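Local coordinates for protein probable porin (Pseudomonas aeruginosa, PDB 4FSO) that probably acts as a porin, a beta-barrel channel that lets small solutes cross the bacterial outer membrane, at residues A234-D245 against N259-Q270. Residues are numbered along the deposited sequence; the frame is centred on the assembly and turned at random.
With C8E ((hydroxyethyloxy)tri(ethyloxy)octane), chain H.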
loop_
_atom_site.group_PDB
_atom_site.type_symbol
_atom_site.label_atom_id
_atom_site.label_comp_id
_atom_site.label_asym_id
_atom_site.label_seq_id
_atom_site.Cartn_x
_atom_site.Cartn_y
_atom_site.Cartn_z
ATOM N N ALA A 234 26.586 -10.036 11.173
ATOM C CA ALA A 234 26.017 -9.711 12.486
ATOM C C ALA A 234 24.644 -9.061 12.323
ATOM O O ALA A 234 23.856 -8.955 13.269
ATOM C CB ALA A 234 26.945 -8.780 13.239
ATOM N N GLY A 235 24.379 -8.612 11.104
ATOM C CA GLY A 235 23.120 -7.988 10.777
ATOM C C GLY A 235 22.436 -8.736 9.658
ATOM O O GLY A 235 22.883 -9.807 9.271
ATOM N N LYS A 236 21.359 -8.171 9.129
ATOM C CA LYS A 236 20.549 -8.872 8.139
ATOM C C LYS A 236 20.395 -8.047 6.862
ATOM O O LYS A 236 19.965 -6.894 6.899
ATOM C CB LYS A 236 19.183 -9.221 8.741
ATOM C CG LYS A 236 18.673 -10.607 8.359
ATOM C CD LYS A 236 18.293 -11.452 9.584
ATOM C CE LYS A 236 18.039 -12.922 9.200
ATOM N NZ LYS A 236 17.064 -13.119 8.073
ATOM N N LEU A 237 20.752 -8.636 5.730
ATOM C CA LEU A 237 20.745 -7.898 4.471
ATOM C C LEU A 237 19.505 -8.188 3.618
ATOM O O LEU A 237 19.138 -9.336 3.422
ATOM C CB LEU A 237 21.994 -8.230 3.681
ATOM C CG LEU A 237 21.939 -7.632 2.287
ATOM C CD1 LEU A 237 22.398 -6.183 2.362
ATOM C CD2 LEU A 237 22.742 -8.449 1.284
ATOM N N SER A 238 18.867 -7.143 3.099
ATOM C CA SER A 238 17.582 -7.312 2.414
ATOM C C SER A 238 17.544 -6.673 1.034
ATOM O O SER A 238 18.046 -5.569 0.841
ATOM C CB SER A 238 16.448 -6.731 3.264
ATOM O OG SER A 238 16.624 -7.074 4.628
ATOM N N ALA A 239 16.925 -7.372 0.090
ATOM C CA ALA A 239 16.764 -6.872 -1.268
ATOM C C ALA A 239 15.315 -7.030 -1.722
ATOM O O ALA A 239 14.694 -8.062 -1.506
ATOM C CB ALA A 239 17.701 -7.611 -2.207
ATOM N N ASP A 240 14.780 -5.997 -2.354
ATOM C CA ASP A 240 13.394 -6.017 -2.791
ATOM C C ASP A 240 13.300 -5.506 -4.222
ATOM O O ASP A 240 13.469 -4.312 -4.488
ATOM C CB ASP A 240 12.531 -5.166 -1.861
ATOM C CG ASP A 240 11.066 -5.490 -1.976
ATOM O OD1 ASP A 240 10.634 -5.905 -3.081
ATOM O OD2 ASP A 240 10.347 -5.346 -0.956
ATOM N N LEU A 241 13.042 -6.429 -5.141
ATOM C CA LEU A 241 12.983 -6.117 -6.558
ATOM C C LEU A 241 11.558 -6.178 -7.090
ATOM O O LEU A 241 10.892 -7.196 -6.955
ATOM C CB LEU A 241 13.856 -7.087 -7.339
ATOM C CG LEU A 241 13.897 -6.744 -8.823
ATOM C CD1 LEU A 241 14.419 -5.333 -9.022
ATOM C CD2 LEU A 241 14.775 -7.732 -9.549
ATOM N N ARG A 242 11.113 -5.085 -7.706
ATOM C CA ARG A 242 9.748 -4.958 -8.231
ATOM C C ARG A 242 9.740 -4.404 -9.652
ATOM O O ARG A 242 10.417 -3.418 -9.963
ATOM C CB ARG A 242 8.905 -4.014 -7.357
ATOM C CG ARG A 242 9.160 -4.126 -5.878
ATOM C CD ARG A 242 7.913 -4.017 -5.101
ATOM N NE ARG A 242 8.229 -4.099 -3.688
ATOM C CZ ARG A 242 7.826 -3.225 -2.775
ATOM N NH1 ARG A 242 7.052 -2.206 -3.119
ATOM N NH2 ARG A 242 8.183 -3.384 -1.510
ATOM N N TRP A 243 8.935 -5.021 -10.502
ATOM C CA TRP A 243 8.826 -4.608 -11.884
ATOM C C TRP A 243 7.374 -4.611 -12.333
ATOM O O TRP A 243 6.624 -5.525 -12.002
ATOM C CB TRP A 243 9.632 -5.561 -12.753
ATOM C CG TRP A 243 9.515 -5.217 -14.185
ATOM C CD1 TRP A 243 10.027 -4.111 -14.804
ATOM C CD2 TRP A 243 8.826 -5.957 -15.198
ATOM N NE1 TRP A 243 9.708 -4.124 -16.136
ATOM C CE2 TRP A 243 8.979 -5.250 -16.409
ATOM C CE3 TRP A 243 8.102 -7.154 -15.198
ATOM C CZ2 TRP A 243 8.437 -5.699 -17.618
ATOM C CZ3 TRP A 243 7.559 -7.597 -16.403
ATOM C CH2 TRP A 243 7.736 -6.872 -17.594
ATOM N N PHE A 244 6.961 -3.589 -13.072
ATOM C CA PHE A 244 5.587 -3.543 -13.581
ATOM C C PHE A 244 5.545 -3.185 -15.043
ATOM O O PHE A 244 6.238 -2.277 -15.501
ATOM C CB PHE A 244 4.714 -2.514 -12.852
ATOM C CG PHE A 244 4.427 -2.844 -11.425
ATOM C CD1 PHE A 244 5.310 -2.454 -10.417
ATOM C CD2 PHE A 244 3.259 -3.519 -11.075
ATOM C CE1 PHE A 244 5.037 -2.746 -9.072
ATOM C CE2 PHE A 244 2.977 -3.810 -9.741
ATOM C CZ PHE A 244 3.870 -3.414 -8.727
ATOM N N ASP A 245 4.678 -3.868 -15.768
ATOM C CA ASP A 245 4.538 -3.587 -17.168
ATOM C C ASP A 245 3.070 -3.338 -17.377
ATOM O O ASP A 245 2.267 -4.204 -17.062
ATOM C CB ASP A 245 5.010 -4.789 -17.968
ATOM C CG ASP A 245 5.261 -4.466 -19.404
ATOM O OD1 ASP A 245 4.666 -3.510 -19.926
ATOM O OD2 ASP A 245 6.066 -5.177 -20.024
ATOM N N ASN A 259 3.906 2.000 -19.936
ATOM C CA ASN A 259 4.788 2.164 -18.807
ATOM C C ASN A 259 5.481 0.917 -18.325
ATOM O O ASN A 259 4.872 -0.101 -18.080
ATOM C CB ASN A 259 4.034 2.800 -17.623
ATOM C CG ASN A 259 4.919 3.005 -16.417
ATOM O OD1 ASN A 259 5.628 3.982 -16.352
ATOM N ND2 ASN A 259 4.895 2.076 -15.475
ATOM N N ARG A 260 6.774 1.044 -18.113
ATOM C CA ARG A 260 7.484 0.073 -17.308
ATOM C C ARG A 260 8.009 0.731 -16.032
ATOM O O ARG A 260 8.628 1.798 -16.062
ATOM C CB ARG A 260 8.572 -0.653 -18.137
ATOM C CG ARG A 260 7.921 -1.644 -19.092
ATOM C CD ARG A 260 8.644 -1.816 -20.395
ATOM N NE ARG A 260 8.904 -0.574 -21.136
ATOM C CZ ARG A 260 7.975 0.211 -21.676
ATOM N NH1 ARG A 260 6.680 -0.059 -21.532
ATOM N NH2 ARG A 260 8.350 1.278 -22.356
ATOM N N ALA A 261 7.703 0.110 -14.899
ATOM C CA ALA A 261 8.162 0.623 -13.623
ATOM C C ALA A 261 9.092 -0.373 -12.943
ATOM O O ALA A 261 8.729 -1.521 -12.685
ATOM C CB ALA A 261 6.991 0.952 -12.737
ATOM N N LEU A 262 10.302 0.084 -12.658
ATOM C CA LEU A 262 11.251 -0.736 -11.942
ATOM C C LEU A 262 11.653 -0.082 -10.629
ATOM O O LEU A 262 11.955 1.103 -10.584
ATOM C CB LEU A 262 12.476 -0.985 -12.817
ATOM C CG LEU A 262 13.543 -1.895 -12.220
ATOM C CD1 LEU A 262 12.911 -3.095 -11.587
ATOM C CD2 LEU A 262 14.529 -2.332 -13.298
ATOM N N SER A 263 11.632 -0.847 -9.550
ATOM C CA SER A 263 12.237 -0.364 -8.317
ATOM C C SER A 263 12.997 -1.438 -7.602
ATOM O O SER A 263 12.663 -2.638 -7.640
ATOM C CB SER A 263 11.235 0.307 -7.365
ATOM O OG SER A 263 10.462 -0.628 -6.636
ATOM N N LEU A 264 14.040 -0.979 -6.938
ATOM C CA LEU A 264 14.913 -1.854 -6.195
ATOM C C LEU A 264 15.239 -1.186 -4.860
ATOM O O LEU A 264 15.700 -0.036 -4.798
ATOM C CB LEU A 264 16.173 -2.124 -7.000
ATOM C CG LEU A 264 17.319 -2.826 -6.284
ATOM C CD1 LEU A 264 16.932 -4.250 -5.881
ATOM C CD2 LEU A 264 18.502 -2.823 -7.213
ATOM N N LEU A 265 14.964 -1.903 -3.785
ATOM C CA LEU A 265 15.331 -1.421 -2.476
ATOM C C LEU A 265 16.264 -2.439 -1.813
ATOM O O LEU A 265 16.024 -3.652 -1.846
ATOM C CB LEU A 265 14.078 -1.164 -1.643
ATOM C CG LEU A 265 14.261 -0.579 -0.237
ATOM C CD1 LEU A 265 14.297 0.947 -0.240
ATOM C CD2 LEU A 265 13.158 -1.095 0.678
ATOM N N LEU A 266 17.343 -1.924 -1.237
ATOM C CA LEU A 266 18.318 -2.716 -0.492
ATOM C C LEU A 266 18.429 -2.214 0.952
ATOM O O LEU A 266 18.537 -1.003 1.184
ATOM C CB LEU A 266 19.687 -2.594 -1.149
ATOM C CG LEU A 266 20.133 -3.668 -2.126
ATOM C CD1 LEU A 266 18.965 -4.193 -2.942
ATOM C CD2 LEU A 266 21.194 -3.059 -3.019
ATOM N N ALA A 267 18.405 -3.122 1.924
ATOM C CA ALA A 267 18.590 -2.692 3.305
ATOM C C ALA A 267 19.583 -3.560 4.054
ATOM O O ALA A 267 19.760 -4.755 3.760
ATOM C CB ALA A 267 17.293 -2.631 4.040
ATOM N N TYR A 268 20.256 -2.921 5.002
ATOM C CA TYR A 268 21.142 -3.607 5.911
ATOM C C TYR A 268 20.761 -3.241 7.350
ATOM O O TYR A 268 20.691 -2.057 7.719
ATOM C CB TYR A 268 22.626 -3.308 5.627
ATOM C CG TYR A 268 23.491 -4.060 6.600
ATOM C CD1 TYR A 268 23.399 -5.443 6.692
ATOM C CD2 TYR A 268 24.346 -3.402 7.471
ATOM C CE1 TYR A 268 24.157 -6.153 7.597
ATOM C CE2 TYR A 268 25.109 -4.109 8.381
ATOM C CZ TYR A 268 25.010 -5.486 8.435
ATOM O OH TYR A 268 25.759 -6.214 9.326
ATOM N N ALA A 269 20.504 -4.266 8.154
ATOM C CA ALA A 269 19.955 -4.056 9.485
ATOM C C ALA A 269 20.732 -4.828 10.554
ATOM O O ALA A 269 20.865 -6.059 10.489
ATOM C CB ALA A 269 18.480 -4.435 9.509
ATOM N N GLN A 270 21.233 -4.092 11.540
ATOM C CA GLN A 270 22.049 -4.669 12.593
ATOM C C GLN A 270 21.800 -3.904 13.875
ATOM O O GLN A 270 21.895 -2.678 13.904
ATOM C CB GLN A 270 23.533 -4.608 12.238
ATOM C CG GLN A 270 24.432 -4.939 13.416
ATOM C CD GLN A 270 25.909 -4.931 13.068
ATOM O OE1 GLN A 270 26.310 -4.566 11.956
ATOM N NE2 GLN A 270 26.732 -5.338 14.028
HETATM C C8 C8E H . 20.698 -10.570 -0.813
HETATM O O9 C8E H . 19.338 -10.648 -0.419
HETATM C C10 C8E H . 18.690 -11.782 -0.962
HETATM C C11 C8E H . 17.316 -11.398 -1.523
HETATM O O12 C8E H . 17.412 -11.013 -2.883
HETATM C C13 C8E H . 16.177 -10.996 -3.569
HETATM C C14 C8E H . 16.464 -10.511 -4.985
HETATM O O15 C8E H . 17.549 -9.610 -4.903
HETATM C C16 C8E H . 17.452 -8.482 -5.761
HETATM C C17 C8E H . 18.586 -8.482 -6.800
HETATM O O18 C8E H . 19.691 -7.674 -6.414
HETATM C C19 C8E H . 20.462 -8.183 -5.326
HETATM C C20 C8E H . 21.786 -7.429 -5.191
HETATM O O21 C8E H . 22.266 -7.522 -3.867
HETATM O O HOH W 1 11.528 -2.246 -4.558
#
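Lys236 and Ala269 open an antiparallel pairing that runs without a bulge to Asp245 and Arg260, the strand axes 4.6 Å apart and their directions 169° from each other. Ten backbone hydrogen bonds, two at each hydrogen-bonded pair, join the strands; at the Arg242-Ser263 pair Arg242 N lies 2.9 Å from Ser263 O and Ser263 N 2.9 Å from Arg242 O.

Side chains alternate between two unlike faces. On one stand Leu237, Ala239, Leu241 and Trp243, with Leu262, Leu264, Leu266 and Tyr268 beside them. Leu241 CD1 touches Leu262 CD1 at 3.7 Å and reaches Leu264 CD1 on the other flank: with CG anti to the backbone N (chi1 -176°), the branch swings toward the partner strand. Small Ala239 meets Leu266 CD1 through its CB, and a detergent molecule lies against it, O15 3.4 Å from Ala239 CB. The Tyr268 ring turns an edge to Leu237 CA, and its hydroxyl donates to Gln270 OE1. This face ends in charge: Asp245 OD1 and Arg260 NH1 are 4.3 Å apart, beyond a salt bridge, and pair instead with Arg222 and Asp258.

The opposite face is mixed, with Lys236, Ser238, Asp240, Arg242, Phe244, Ser263, Leu265 and small alanines. Arg242 grips Asp240 side-on, NE to OD1 and, as a salt bridge, NH2 to OD2 at 3.0 Å, both oxygens met from above the carboxylate plane. Ser263 suits its place because OG can hold both Ala299 N and a water shared with Asp240 O; Arg242 NH1 bonds Tyr297 O. Small Ala261 sets CB 4.1 Å from Phe244 CB, and Met288 also touches it.

Such a split is that of a porin wall: backbone polarity is spent between strands, the apolar stretch from Leu237 to Trp243 suits membrane lipid, and the mixed face, charge pair and water at its centre, probably lines the barrel interior.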